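Local atomic coordinates of phospholipase A1 (Streptomyces albidoflavus, PDB entry 4HYQ), a protein that hydrolyses the sn-1 acyl ester of glycerophospholipids as a phospholipase A1, and belongs to the GDSL-like lipase/acylhydrolase family of the SGNH clan. Residues Val113-Pro118 with Leu170-Val174. Residues are numbered along the deposited sequence.
Sequences VESTLP and LLNSV
The end of helix 99-115 and the start of helix 117-131, joined at T116 (phi/psi -115/-38), pack against one face of helix 158-181. Two CA pairs set the register, V113-L171 at 6.2 Å and P118-V174 at 6.7 Å, and the contact is apolar, burying 323 Å². L170 (chi1 t, chi2 p) points toward the bend: its CG lies 3.8 Å from V113 CG1, and its CD2 meets the aliphatic E114 CG at 3.6 Å. L171 starts sideways, but its CD1 reaches L117 CD2 at 3.3 Å, a tight contact, while V113 CG1 sits 3.8 Å from L171 CA; F87 also touches V113 and L171. N172 faces away, its OD1 accepting a hydrogen bond from Y142 N. One turn after L170, with V174 N hydrogen-bonded to L170 O (3.0 Å), V174 (chi1 t) spans the bend: CG2 approaches V113 CG1 at 3.7 Å, CG1 approaches P118 CG at 3.8 Å. Two consecutive helices meeting at a bend thus pack against a third, an apolar helix-helix contact within the helical part of the α/β fold of SGNH hydrolases, whose core is a parallel sheet.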
loop_
_atom_site.group_PDB
_atom_site.type_symbol
_atom_site.label_atom_id
_atom_site.label_comp_id
_atom_site.label_asym_id
_atom_site.label_seq_id
_atom_site.Cartn_x
_atom_site.Cartn_y
_atom_site.Cartn_z
ATOM N N VAL A 113 4.546 9.220 11.739
ATOM C CA VAL A 113 3.203 8.815 11.344
ATOM C C VAL A 113 2.138 9.592 12.108
ATOM O O VAL A 113 1.134 9.994 11.528
ATOM C CB VAL A 113 2.989 7.299 11.569
ATOM C CG1 VAL A 113 1.497 6.952 11.510
ATOM C CG2 VAL A 113 3.753 6.505 10.505
ATOM N N GLU A 114 2.363 9.814 13.399
ATOM C CA GLU A 114 1.394 10.542 14.219
ATOM C C GLU A 114 1.406 12.048 14.019
ATOM O O GLU A 114 0.352 12.683 13.968
ATOM C CB GLU A 114 1.652 10.300 15.709
ATOM C CG GLU A 114 1.522 8.873 16.176
ATOM C CD GLU A 114 1.974 8.713 17.618
ATOM O OE1 GLU A 114 1.395 9.385 18.501
ATOM O OE2 GLU A 114 2.914 7.925 17.865
ATOM N N SER A 115 2.598 12.619 13.896
ATOM C CA SER A 115 2.739 14.065 13.808
ATOM C C SER A 115 2.855 14.734 12.453
ATOM O O SER A 115 2.472 15.893 12.302
ATOM C CB SER A 115 3.952 14.492 14.627
ATOM O OG SER A 115 5.148 14.144 13.940
ATOM N N THR A 116 3.387 14.025 11.469
ATOM C CA THR A 116 3.601 14.633 10.173
ATOM C C THR A 116 2.797 14.060 9.019
ATOM O O THR A 116 2.353 14.793 8.130
ATOM C CB THR A 116 5.090 14.557 9.821
ATOM O OG1 THR A 116 5.853 15.109 10.901
ATOM C CG2 THR A 116 5.385 15.332 8.554
ATOM N N LEU A 117 2.612 12.751 9.013
ATOM C CA LEU A 117 1.873 12.139 7.929
ATOM C C LEU A 117 0.432 12.637 7.755
ATOM O O LEU A 117 -0.019 12.828 6.631
ATOM C CB LEU A 117 1.868 10.619 8.087
ATOM C CG LEU A 117 1.202 9.860 6.931
ATOM C CD1 LEU A 117 1.928 10.133 5.615
ATOM C CD2 LEU A 117 1.210 8.375 7.256
ATOM N N PRO A 118 -0.312 12.862 8.854
ATOM C CA PRO A 118 -1.692 13.329 8.644
ATOM C C PRO A 118 -1.811 14.541 7.719
ATOM O O PRO A 118 -2.673 14.573 6.838
ATOM C CB PRO A 118 -2.173 13.629 10.062
ATOM C CG PRO A 118 -1.432 12.626 10.880
ATOM C CD PRO A 118 -0.030 12.707 10.294
ATOM N N LEU A 170 -0.627 1.593 13.594
ATOM C CA LEU A 170 -0.681 3.043 13.752
ATOM C C LEU A 170 -0.842 3.734 12.399
ATOM O O LEU A 170 -1.619 4.687 12.260
ATOM C CB LEU A 170 0.587 3.554 14.450
ATOM C CG LEU A 170 0.679 5.064 14.674
ATOM C CD1 LEU A 170 -0.344 5.481 15.731
ATOM C CD2 LEU A 170 2.087 5.448 15.120
ATOM N N LEU A 171 -0.103 3.259 11.398
ATOM C CA LEU A 171 -0.195 3.840 10.064
ATOM C C LEU A 171 -1.613 3.668 9.520
ATOM O O LEU A 171 -2.206 4.618 9.013
ATOM C CB LEU A 171 0.818 3.167 9.111
ATOM C CG LEU A 171 0.817 3.559 7.629
ATOM C CD1 LEU A 171 1.094 5.058 7.479
ATOM C CD2 LEU A 171 1.907 2.745 6.897
ATOM N N ASN A 172 -2.161 2.464 9.649
ATOM C CA ASN A 172 -3.509 2.199 9.146
ATOM C C ASN A 172 -4.553 3.001 9.912
ATOM O O ASN A 172 -5.577 3.394 9.352
ATOM C CB ASN A 172 -3.828 0.708 9.224
ATOM C CG ASN A 172 -3.111 -0.088 8.149
ATOM O OD1 ASN A 172 -2.848 0.426 7.057
ATOM N ND2 ASN A 172 -2.808 -1.348 8.442
ATOM N N SER A 173 -4.290 3.251 11.188
ATOM C CA SER A 173 -5.225 4.034 11.996
ATOM C C SER A 173 -5.274 5.468 11.464
ATOM O O SER A 173 -6.355 6.042 11.286
ATOM C CB SER A 173 -4.787 4.020 13.467
ATOM O OG SER A 173 -5.609 4.877 14.233
ATOM N N VAL A 174 -4.105 6.041 11.190
ATOM C CA VAL A 174 -4.024 7.406 10.674
ATOM C C VAL A 174 -4.694 7.495 9.307
ATOM O O VAL A 174 -5.445 8.440 9.025
ATOM C CB VAL A 174 -2.558 7.876 10.538
ATOM C CG1 VAL A 174 -2.487 9.147 9.696
ATOM C CG2 VAL A 174 -1.972 8.155 11.918
#